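Hypothetical protein Atu2327 (Agrobacterium tumefaciens, PDB 2O8I) is of unknown function but belongs to the OHCU decarboxylase family, and so probably catalyses the decarboxylation step that leads from urate towards allantoin. Local coordinates at residues G12-E16 and L44-F48; F20-R24 and A51-E55; A37-H41 and E151-W155. All coordinates share one frame; numbering follows the deposited sequence.

Interaction 1 (G12-E16 and L44-F48); sequences GGVFE and LCAQF
Phe15, held out from the loop between helices 4-11 and 19-27, lays the far end of its ring between Leu44 and Phe48 of helix 37-50, and this single ring carries most of the contact. It illustrates how one aromatic side chain can carry most of the packing between an irregular loop and a helical core. With CG anti to the carbonyl carbon of its own residue (chi1 -72°), the ring of Phe15 reaches the helix and divides its edge atoms among three partners one turn apart or less. CE1 lies 3.7 Å from Leu44 CB, the two side chains running past each other in opposite senses. CE2 stands over one face of the Phe48 ring, off its centre, and comes within 3.6 Å of Phe48 CG. The ring planes are inclined by 43° with centroids 5.0 Å apart, an oblique pairing that is neither a stack nor a T-shape. At the ring tip, Phe15 CZ has Cys45 SG near its plane, 4.3 Å away. Val14 adds a smaller contact from the same loop: its CG1 meets Leu44 CD1 at 4.1 Å, the two side chains crossing at about a right angle. Ile21 of helix 19-27, Val59 of helix 53-62 and Val150 and Ala154 of helix 139-161 also touch Phe15, so the ring sits where four helices converge. Elsewhere in the loop, Glu16 OE1 forms a salt bridge with Arg157. No hydrogen bond joins the two segments, and all five touching residues are buried; the loop meets helix 37-50 here through apolar contacts, consistent with hydrophobic burial.

Interaction 2 (F20-R24 and A51-E55); sequences FIAER and ASEAE
The capping box formed by Ser52 and Glu55 at the start of helix 53-62 also receives Arg24 from helix 19-27, so one carboxylate serves both a helix end and a link between helices. Both terminal nitrogens of Arg24 engage the carboxylate of Glu55, one to each oxygen. NH2 donates to Glu55 OE2 over 2.8 Å, and NH1 donates to Glu55 OE1 over 3.2 Å, both nearly straight and both within the guanidinium plane. The carboxylate is turned 43° from that plane, so the pair is a twisted version of the flat bidentate salt bridge: OE2 is met on its syn side but out of plane, and OE1 from above its plane. Extended from CG to NE, the chain of Arg24 brings the group across to Glu55.

Ser52 is the N-cap. Its OG accepts from Glu55 N at 3.1 Å, and in the reciprocal bond Ser52 N donates to Glu55 OE1 at 2.9 Å, which defines the capping box. OE1 thus takes two donors, Ser52 N and Arg24 NH1, arriving from opposite faces of the carboxylate plane. Together with the bond at OE2, this fixes the rotation of the acid.

Phe20 covers one face of the guanidinium. Its CG sits between the backbone N and the carbonyl carbon (chi1 80°), which turns the ring so that CD2 lies 3.6 Å over the centre of the Arg24 guanidinium. The far end of the ring reaches residues 51-55: CZ approaches Glu55 CB at 4.1 Å, and CE2 has Ala51 CB near the ring plane at 4.3 Å. Farther along helix 53-62, Val59 also packs against Phe20.

Interaction 3 (A37-H41 and E151-W155); sequences AKAVH and EKIAW
His41 and Trp155 meet where the start of helix 37-50 packs on the long helix 139-161 of this all-helical chain. The two segments run in a roughly antiparallel sense, 140° between their N-to-C directions, with axes 10.7 Å apart, and three kinds of interaction join them. The polar one is a hydrogen bond from His41 NE2 to the backbone Glu151 O, 2.6 Å long. The oxygen lies in the imidazole plane, whereas the donor stands well above the carbonyl plane. Trp155 N, the regular helical donor, reaches the same oxygen from the opposite face, so a carbonyl already used inside its helix takes a second bond from a side chain. The carboxylate of Glu151 plays a different part, forming a salt bridge with Arg49.

The aromatic contact is T-shaped. Trp155 directs the edge of its six-membered ring at a face of His41, with centroids 5.7 Å apart and planes 86° from each other. CE3 sits above the imidazole, displaced toward its rim, and Trp155 CB lies over the same ring, 3.5 Å from His41 NE2. His41 has CG anti to the backbone N (chi1 -177°), which sends the imidazole across to the neighbouring helix.

Apolar contacts complete the set. Ala37 CB touches Trp155 CZ3 at 3.5 Å, and Lys38 CG lies 4.0 Å from that same carbon, before the lysine chain bends away. Ala154 CB approaches His41 CD2 at 3.8 Å. Leu158, one turn beyond Ala154, also packs on Ala37 and His41. Because the hydrogen bond, at the imidazole edge, and the indole, over its face, restrain the His41 ring in different directions, its orientation should be well defined.

From the N terminus the chain supplies the first halves of interactions 1, 2 and 3 in turn, at 12-16, 20-24 and 37-41, and then their second halves in the same order, at 44-48, 51-55 and 151-155. Every pair of contacts therefore crosses. Interaction 1 closes a loop of 27 residues, joining the loop after helix 4-11 to helix 37-50; interaction 2 closes one of 26, joining helix 19-27 to the start of helix 53-62. Interaction 3 spans 109 and brings helix 139-161 back to helix 37-50. Interactions 1 and 3 touch through Val14 and Ala154, and Gln47 packs on Arg24 between interactions 1 and 2. Interactions 2 and 3 stay apart, their nearest atoms about 8 Å from each other.

Interaction 1 (G12-E16 and L44-F48)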
ATOM      1  N   GLY A  12     -12.470   5.492  -1.482  1.00 29.67           N
ATOM      2  CA  GLY A  12     -12.472   4.086  -1.866  1.00 31.44           C
ATOM      3  C   GLY A  12     -11.345   3.227  -1.288  1.00 33.33           C
ATOM      4  O   GLY A  12     -11.564   2.045  -1.040  1.00 33.46           O
ATOM      5  N   GLY A  13     -10.149   3.822  -1.082  1.00 34.15           N
ATOM      6  CA  GLY A  13      -8.987   3.124  -0.567  1.00 34.01           C
ATOM      7  C   GLY A  13      -8.826   3.154   0.947  1.00 34.90           C
ATOM      8  O   GLY A  13      -7.877   2.581   1.480  1.00 35.79           O
ATOM      9  N   VAL A  14      -9.695   3.841   1.664  1.00 34.35           N
ATOM     10  CA  VAL A  14      -9.469   3.999   3.097  1.00 35.18           C
ATOM     11  C   VAL A  14      -9.558   2.616   3.771  1.00 36.04           C
ATOM     12  O   VAL A  14      -8.840   2.308   4.724  1.00 37.41           O
ATOM     13  CB  VAL A  14     -10.477   5.044   3.723  1.00 35.30           C
ATOM     14  CG1 VAL A  14     -10.526   4.956   5.249  1.00 32.89           C
ATOM     15  CG2 VAL A  14     -10.129   6.450   3.266  1.00 33.63           C
ATOM     16  N   PHE A  15     -10.484   1.808   3.294  1.00 36.37           N
ATOM     17  CA  PHE A  15     -10.483   0.393   3.554  1.00 36.25           C
ATOM     18  C   PHE A  15      -9.867  -0.145   2.282  1.00 36.46           C
ATOM     19  O   PHE A  15     -10.432  -0.056   1.197  1.00 36.34           O
ATOM     20  CB  PHE A  15     -11.922  -0.137   3.787  1.00 36.61           C
ATOM     21  CG  PHE A  15     -12.508   0.296   5.101  1.00 34.84           C
ATOM     22  CD1 PHE A  15     -12.982   1.581   5.282  1.00 37.46           C
ATOM     23  CD2 PHE A  15     -12.533  -0.547   6.168  1.00 36.13           C
ATOM     24  CE1 PHE A  15     -13.517   2.020   6.527  1.00 35.11           C
ATOM     25  CE2 PHE A  15     -13.045  -0.138   7.407  1.00 37.38           C
ATOM     26  CZ  PHE A  15     -13.544   1.158   7.572  1.00 38.38           C
ATOM     27  N   GLU A  16      -8.673  -0.678   2.433  1.00 36.98           N
ATOM     28  CA  GLU A  16      -7.848  -1.045   1.334  1.00 37.53           C
ATOM     29  C   GLU A  16      -8.567  -1.953   0.337  1.00 37.81           C
ATOM     30  O   GLU A  16      -9.237  -2.877   0.743  1.00 37.82           O
ATOM     31  CB  GLU A  16      -6.594  -1.709   1.888  1.00 37.56           C
ATOM     32  CG  GLU A  16      -5.516  -1.750   0.871  1.00 39.08           C
ATOM     33  CD  GLU A  16      -4.590  -0.578   0.988  1.00 39.98           C
ATOM     34  OE1 GLU A  16      -4.630   0.122   1.997  1.00 41.84           O
ATOM     35  OE2 GLU A  16      -3.791  -0.379   0.095  1.00 41.88           O
ATOM     36  N   LEU A  44     -18.045   5.626   6.951  1.00 36.02           N
ATOM     37  CA  LEU A  44     -17.376   4.447   6.405  1.00 36.36           C
ATOM     38  C   LEU A  44     -17.429   3.235   7.358  1.00 37.11           C
ATOM     39  O   LEU A  44     -17.779   2.120   6.913  1.00 38.01           O
ATOM     40  CB  LEU A  44     -15.945   4.783   5.973  1.00 35.68           C
ATOM     41  CG  LEU A  44     -15.823   5.852   4.871  1.00 36.01           C
ATOM     42  CD1 LEU A  44     -14.356   6.039   4.488  1.00 33.97           C
ATOM     43  CD2 LEU A  44     -16.673   5.547   3.598  1.00 32.70           C
ATOM     44  N   CYS A  45     -17.135   3.433   8.649  1.00 36.93           N
ATOM     45  CA  CYS A  45     -17.288   2.349   9.624  1.00 37.43           C
ATOM     46  C   CYS A  45     -18.704   1.793   9.638  1.00 38.22           C
ATOM     47  O   CYS A  45     -18.896   0.568   9.725  1.00 39.42           O
ATOM     48  CB  CYS A  45     -16.858   2.769  11.024  1.00 36.54           C
ATOM     49  SG  CYS A  45     -15.081   3.022  11.070  1.00 39.62           S
ATOM     50  N   ALA A  46     -19.695   2.676   9.539  1.00 38.43           N
ATOM     51  CA  ALA A  46     -21.073   2.241   9.500  1.00 38.82           C
ATOM     52  C   ALA A  46     -21.291   1.199   8.418  1.00 39.07           C
ATOM     53  O   ALA A  46     -21.904   0.164   8.684  1.00 39.95           O
ATOM     54  CB  ALA A  46     -22.033   3.412   9.330  1.00 38.75           C
ATOM     55  N   GLN A  47     -20.793   1.438   7.213  1.00 39.24           N
ATOM     56  CA  GLN A  47     -20.933   0.430   6.172  1.00 39.82           C
ATOM     57  C   GLN A  47     -20.100  -0.829   6.454  1.00 40.93           C
ATOM     58  O   GLN A  47     -20.494  -1.942   6.069  1.00 41.92           O
ATOM     59  CB  GLN A  47     -20.556   0.979   4.808  1.00 38.92           C
ATOM     60  CG  GLN A  47     -21.334   2.153   4.347  1.00 40.16           C
ATOM     61  CD  GLN A  47     -22.833   1.913   4.368  1.00 41.31           C
ATOM     62  OE1 GLN A  47     -23.578   2.783   4.779  1.00 40.08           O
ATOM     63  NE2 GLN A  47     -23.275   0.731   3.926  1.00 41.61           N
ATOM     64  N   PHE A  48     -18.944  -0.661   7.082  1.00 41.39           N
ATOM     65  CA  PHE A  48     -18.071  -1.790   7.338  1.00 42.57           C
ATOM     66  C   PHE A  48     -18.743  -2.683   8.362  1.00 43.73           C
ATOM     67  O   PHE A  48     -18.636  -3.915   8.303  1.00 44.01           O
ATOM     68  CB  PHE A  48     -16.745  -1.277   7.897  1.00 42.34           C
ATOM     69  CG  PHE A  48     -15.761  -2.347   8.284  1.00 41.57           C
ATOM     70  CD1 PHE A  48     -15.405  -3.353   7.400  1.00 42.04           C
ATOM     71  CD2 PHE A  48     -15.143  -2.309   9.528  1.00 40.90           C
ATOM     72  CE1 PHE A  48     -14.454  -4.312   7.759  1.00 41.62           C
ATOM     73  CE2 PHE A  48     -14.190  -3.263   9.898  1.00 40.36           C
ATOM     74  CZ  PHE A  48     -13.844  -4.263   9.017  1.00 40.61           C
TER

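Interaction 2 (F20-R24 and A51-E55)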
ATOM      1  N   PHE A  20     -16.342  -0.768  -2.386  1.00 39.02           N
ATOM      2  CA  PHE A  20     -17.777  -0.966  -2.057  1.00 38.11           C
ATOM      3  C   PHE A  20     -18.167  -0.277  -0.748  1.00 37.92           C
ATOM      4  O   PHE A  20     -19.312   0.191  -0.614  1.00 38.56           O
ATOM      5  CB  PHE A  20     -18.178  -2.445  -2.045  1.00 38.25           C
ATOM      6  CG  PHE A  20     -17.797  -3.171  -0.776  1.00 39.13           C
ATOM      7  CD1 PHE A  20     -16.512  -3.720  -0.619  1.00 41.20           C
ATOM      8  CD2 PHE A  20     -18.698  -3.291   0.262  1.00 37.99           C
ATOM      9  CE1 PHE A  20     -16.145  -4.388   0.592  1.00 40.56           C
ATOM     10  CE2 PHE A  20     -18.341  -3.932   1.457  1.00 39.31           C
ATOM     11  CZ  PHE A  20     -17.072  -4.473   1.627  1.00 38.44           C
ATOM     12  N   ILE A  21     -17.240  -0.209   0.218  1.00 37.56           N
ATOM     13  CA  ILE A  21     -17.481   0.534   1.477  1.00 37.33           C
ATOM     14  C   ILE A  21     -17.877   1.976   1.149  1.00 38.31           C
ATOM     15  O   ILE A  21     -18.876   2.491   1.684  1.00 38.38           O
ATOM     16  CB  ILE A  21     -16.270   0.516   2.439  1.00 37.08           C
ATOM     17  CG1 ILE A  21     -15.961  -0.905   2.899  1.00 36.84           C
ATOM     18  CG2 ILE A  21     -16.520   1.353   3.678  1.00 35.68           C
ATOM     19  CD1 ILE A  21     -16.984  -1.458   3.859  1.00 39.56           C
ATOM     20  N   ALA A  22     -17.131   2.598   0.223  1.00 38.79           N
ATOM     21  CA  ALA A  22     -17.316   4.000  -0.122  1.00 38.78           C
ATOM     22  C   ALA A  22     -18.543   4.175  -0.996  1.00 39.57           C
ATOM     23  O   ALA A  22     -19.229   5.172  -0.833  1.00 40.89           O
ATOM     24  CB  ALA A  22     -16.074   4.565  -0.798  1.00 37.62           C
ATOM     25  N   GLU A  23     -18.809   3.239  -1.918  1.00 39.78           N
ATOM     26  CA  GLU A  23     -20.024   3.257  -2.762  1.00 40.68           C
ATOM     27  C   GLU A  23     -21.282   3.279  -1.878  1.00 40.35           C
ATOM     28  O   GLU A  23     -22.151   4.147  -2.023  1.00 41.60           O
ATOM     29  CB  GLU A  23     -20.142   1.998  -3.618  1.00 41.74           C
ATOM     30  CG  GLU A  23     -18.973   1.621  -4.480  1.00 44.43           C
ATOM     31  CD  GLU A  23     -19.117   2.168  -5.868  1.00 52.98           C
ATOM     32  OE1 GLU A  23     -20.231   2.705  -6.182  1.00 56.54           O
ATOM     33  OE2 GLU A  23     -18.123   2.080  -6.655  1.00 56.90           O
ATOM     34  N   ARG A  24     -21.386   2.329  -0.956  1.00 39.01           N
ATOM     35  CA  ARG A  24     -22.551   2.260  -0.097  1.00 38.18           C
ATOM     36  C   ARG A  24     -22.656   3.466   0.791  1.00 37.92           C
ATOM     37  O   ARG A  24     -23.765   3.985   0.987  1.00 39.58           O
ATOM     38  CB  ARG A  24     -22.521   1.025   0.768  1.00 38.20           C
ATOM     39  CG  ARG A  24     -22.617  -0.227  -0.041  1.00 38.14           C
ATOM     40  CD  ARG A  24     -22.640  -1.426   0.875  1.00 38.72           C
ATOM     41  NE  ARG A  24     -22.539  -2.609   0.044  1.00 38.16           N
ATOM     42  CZ  ARG A  24     -22.234  -3.815   0.500  1.00 37.14           C
ATOM     43  NH1 ARG A  24     -21.964  -3.986   1.796  1.00 35.16           N
ATOM     44  NH2 ARG A  24     -22.173  -4.837  -0.362  1.00 32.75           N
ATOM     45  N   ALA A  51     -21.830  -4.737   6.729  1.00 46.04           N
ATOM     46  CA  ALA A  51     -21.466  -5.610   5.620  1.00 45.88           C
ATOM     47  C   ALA A  51     -21.562  -7.052   6.103  1.00 45.91           C
ATOM     48  O   ALA A  51     -21.533  -7.291   7.302  1.00 46.15           O
ATOM     49  CB  ALA A  51     -20.056  -5.290   5.181  1.00 45.59           C
ATOM     50  N   SER A  52     -21.683  -8.010   5.192  1.00 46.00           N
ATOM     51  CA  SER A  52     -21.863  -9.406   5.585  1.00 46.32           C
ATOM     52  C   SER A  52     -20.571  -9.839   6.277  1.00 47.02           C
ATOM     53  O   SER A  52     -19.550  -9.160   6.125  1.00 46.87           O
ATOM     54  CB  SER A  52     -22.174 -10.271   4.350  1.00 46.15           C
ATOM     55  OG  SER A  52     -21.076 -10.325   3.431  1.00 45.96           O
ATOM     56  N   GLU A  53     -20.590 -10.933   7.050  1.00 47.69           N
ATOM     57  CA  GLU A  53     -19.308 -11.459   7.583  1.00 47.77           C
ATOM     58  C   GLU A  53     -18.320 -11.857   6.464  1.00 46.87           C
ATOM     59  O   GLU A  53     -17.126 -11.611   6.600  1.00 46.97           O
ATOM     60  CB  GLU A  53     -19.482 -12.591   8.624  1.00 48.30           C
ATOM     61  CG  GLU A  53     -20.060 -12.185  10.041  1.00 51.58           C
ATOM     62  CD  GLU A  53     -19.394 -10.941  10.694  1.00 54.51           C
ATOM     63  OE1 GLU A  53     -18.641 -11.072  11.693  1.00 52.81           O
ATOM     64  OE2 GLU A  53     -19.652  -9.820  10.214  1.00 56.92           O
ATOM     65  N   ALA A  54     -18.805 -12.434   5.360  1.00 45.74           N
ATOM     66  CA  ALA A  54     -17.930 -12.704   4.203  1.00 44.94           C
ATOM     67  C   ALA A  54     -17.240 -11.419   3.717  1.00 44.57           C
ATOM     68  O   ALA A  54     -16.042 -11.420   3.441  1.00 43.80           O
ATOM     69  CB  ALA A  54     -18.708 -13.357   3.043  1.00 44.16           C
ATOM     70  N   GLU A  55     -18.012 -10.335   3.612  1.00 44.08           N
ATOM     71  CA  GLU A  55     -17.484  -9.079   3.090  1.00 44.08           C
ATOM     72  C   GLU A  55     -16.422  -8.500   4.017  1.00 43.22           C
ATOM     73  O   GLU A  55     -15.348  -8.109   3.550  1.00 43.69           O
ATOM     74  CB  GLU A  55     -18.612  -8.074   2.801  1.00 43.90           C
ATOM     75  CG  GLU A  55     -19.500  -8.461   1.594  1.00 43.89           C
ATOM     76  CD  GLU A  55     -20.760  -7.573   1.466  1.00 45.38           C
ATOM     77  OE1 GLU A  55     -21.252  -7.058   2.518  1.00 45.96           O
ATOM     78  OE2 GLU A  55     -21.251  -7.389   0.316  1.00 43.74           O
TER

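Interaction 3 (A37-H41 and E151-W155)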
ATOM      1  N   ALA A  37     -12.414  13.995   9.256  1.00 25.94           N
ATOM      2  CA  ALA A  37     -12.105  12.626   9.569  1.00 27.30           C
ATOM      3  C   ALA A  37     -13.190  12.009  10.437  1.00 28.92           C
ATOM      4  O   ALA A  37     -13.596  10.920  10.128  1.00 30.38           O
ATOM      5  CB  ALA A  37     -10.762  12.516  10.236  1.00 27.66           C
ATOM      6  N   LYS A  38     -13.684  12.689  11.487  1.00 30.28           N
ATOM      7  CA  LYS A  38     -14.761  12.135  12.337  1.00 32.30           C
ATOM      8  C   LYS A  38     -15.995  11.747  11.551  1.00 31.07           C
ATOM      9  O   LYS A  38     -16.443  10.588  11.627  1.00 30.93           O
ATOM     10  CB  LYS A  38     -15.159  13.094  13.452  1.00 32.40           C
ATOM     11  CG  LYS A  38     -14.338  12.871  14.744  1.00 37.41           C
ATOM     12  CD  LYS A  38     -14.922  13.691  15.985  1.00 38.30           C
ATOM     13  CE  LYS A  38     -16.291  13.087  16.580  1.00 44.48           C
ATOM     14  NZ  LYS A  38     -17.557  13.656  15.935  1.00 45.10           N
ATOM     15  N   ALA A  39     -16.529  12.702  10.779  1.00 30.19           N
ATOM     16  CA  ALA A  39     -17.721  12.462   9.968  1.00 29.80           C
ATOM     17  C   ALA A  39     -17.494  11.328   8.982  1.00 30.12           C
ATOM     18  O   ALA A  39     -18.192  10.338   9.027  1.00 30.99           O
ATOM     19  CB  ALA A  39     -18.176  13.722   9.252  1.00 29.19           C
ATOM     20  N   VAL A  40     -16.485  11.428   8.120  1.00 30.60           N
ATOM     21  CA  VAL A  40     -16.312  10.427   7.057  1.00 30.11           C
ATOM     22  C   VAL A  40     -15.996   9.042   7.654  1.00 31.90           C
ATOM     23  O   VAL A  40     -16.472   8.007   7.147  1.00 32.88           O
ATOM     24  CB  VAL A  40     -15.235  10.844   6.029  1.00 29.67           C
ATOM     25  CG1 VAL A  40     -15.036   9.772   5.003  1.00 26.91           C
ATOM     26  CG2 VAL A  40     -15.590  12.161   5.358  1.00 25.79           C
ATOM     27  N   HIS A  41     -15.212   9.011   8.728  1.00 32.21           N
ATOM     28  CA  HIS A  41     -14.903   7.749   9.383  1.00 33.14           C
ATOM     29  C   HIS A  41     -16.149   7.091   9.965  1.00 33.82           C
ATOM     30  O   HIS A  41     -16.301   5.872   9.836  1.00 33.73           O
ATOM     31  CB  HIS A  41     -13.893   7.973  10.491  1.00 33.52           C
ATOM     32  CG  HIS A  41     -13.451   6.718  11.180  1.00 36.59           C
ATOM     33  ND1 HIS A  41     -14.000   6.293  12.377  1.00 38.31           N
ATOM     34  CD2 HIS A  41     -12.472   5.830  10.874  1.00 35.15           C
ATOM     35  CE1 HIS A  41     -13.388   5.188  12.771  1.00 37.10           C
ATOM     36  NE2 HIS A  41     -12.460   4.887  11.874  1.00 38.44           N
ATOM     37  N   GLU A 151     -10.360  -0.481  11.496  1.00 41.93           N
ATOM     38  CA  GLU A 151     -11.116   0.718  11.680  1.00 43.44           C
ATOM     39  C   GLU A 151     -10.453   2.003  12.202  1.00 43.61           C
ATOM     40  O   GLU A 151     -10.574   3.052  11.563  1.00 44.97           O
ATOM     41  CB  GLU A 151     -12.320   0.461  12.620  1.00 42.02           C
ATOM     42  CG  GLU A 151     -13.455  -0.364  12.041  1.00 44.33           C
ATOM     43  CD  GLU A 151     -14.706  -0.445  12.967  1.00 45.85           C
ATOM     44  OE1 GLU A 151     -14.712   0.121  14.106  1.00 48.50           O
ATOM     45  OE2 GLU A 151     -15.700  -1.099  12.550  1.00 49.41           O
ATOM     46  N   LYS A 152      -9.729   1.992  13.313  1.00 42.96           N
ATOM     47  CA  LYS A 152      -8.353   2.248  13.459  1.00 41.64           C
ATOM     48  C   LYS A 152      -7.473   2.807  12.397  1.00 41.16           C
ATOM     49  O   LYS A 152      -7.162   3.997  12.434  1.00 41.63           O
ATOM     50  CB  LYS A 152      -7.669   1.533  14.592  1.00 43.03           C
ATOM     51  CG  LYS A 152      -7.478   2.471  15.757  1.00 44.94           C
ATOM     52  CD  LYS A 152      -6.077   2.290  16.427  1.00 50.13           C
ATOM     53  CE  LYS A 152      -5.871   3.183  17.723  1.00 49.28           C
ATOM     54  NZ  LYS A 152      -4.540   2.931  18.404  1.00 49.31           N
ATOM     55  N   ILE A 153      -7.046   1.964  11.476  1.00 38.98           N
ATOM     56  CA  ILE A 153      -6.256   2.412  10.388  1.00 36.26           C
ATOM     57  C   ILE A 153      -7.071   3.405   9.510  1.00 35.19           C
ATOM     58  O   ILE A 153      -6.545   4.448   9.069  1.00 34.05           O
ATOM     59  CB  ILE A 153      -5.741   1.204   9.665  1.00 35.83           C
ATOM     60  CG1 ILE A 153      -4.708   0.526  10.595  1.00 37.01           C
ATOM     61  CG2 ILE A 153      -5.162   1.623   8.330  1.00 32.75           C
ATOM     62  CD1 ILE A 153      -4.467  -0.983  10.377  1.00 35.65           C
ATOM     63  N   ALA A 154      -8.358   3.106   9.324  1.00 33.30           N
ATOM     64  CA  ALA A 154      -9.237   3.979   8.549  1.00 32.51           C
ATOM     65  C   ALA A 154      -9.197   5.373   9.152  1.00 31.69           C
ATOM     66  O   ALA A 154      -9.034   6.387   8.423  1.00 31.09           O
ATOM     67  CB  ALA A 154     -10.715   3.427   8.481  1.00 32.57           C
ATOM     68  N   TRP A 155      -9.286   5.420  10.476  1.00 30.04           N
ATOM     69  CA  TRP A 155      -9.260   6.687  11.163  1.00 30.16           C
ATOM     70  C   TRP A 155      -7.954   7.411  10.910  1.00 30.41           C
ATOM     71  O   TRP A 155      -7.936   8.612  10.567  1.00 31.07           O
ATOM     72  CB  TRP A 155      -9.504   6.524  12.683  1.00 30.48           C
ATOM     73  CG  TRP A 155      -9.085   7.739  13.441  1.00 28.31           C
ATOM     74  CD1 TRP A 155      -7.940   7.902  14.161  1.00 28.53           C
ATOM     75  CD2 TRP A 155      -9.763   8.976  13.483  1.00 27.08           C
ATOM     76  NE1 TRP A 155      -7.876   9.171  14.684  1.00 26.91           N
ATOM     77  CE2 TRP A 155      -8.987   9.855  14.279  1.00 27.82           C
ATOM     78  CE3 TRP A 155     -10.975   9.425  12.955  1.00 28.46           C
ATOM     79  CZ2 TRP A 155      -9.376  11.164  14.554  1.00 28.77           C
ATOM     80  CZ3 TRP A 155     -11.362  10.729  13.215  1.00 29.31           C
ATOM     81  CH2 TRP A 155     -10.559  11.590  14.011  1.00 29.38           C
TER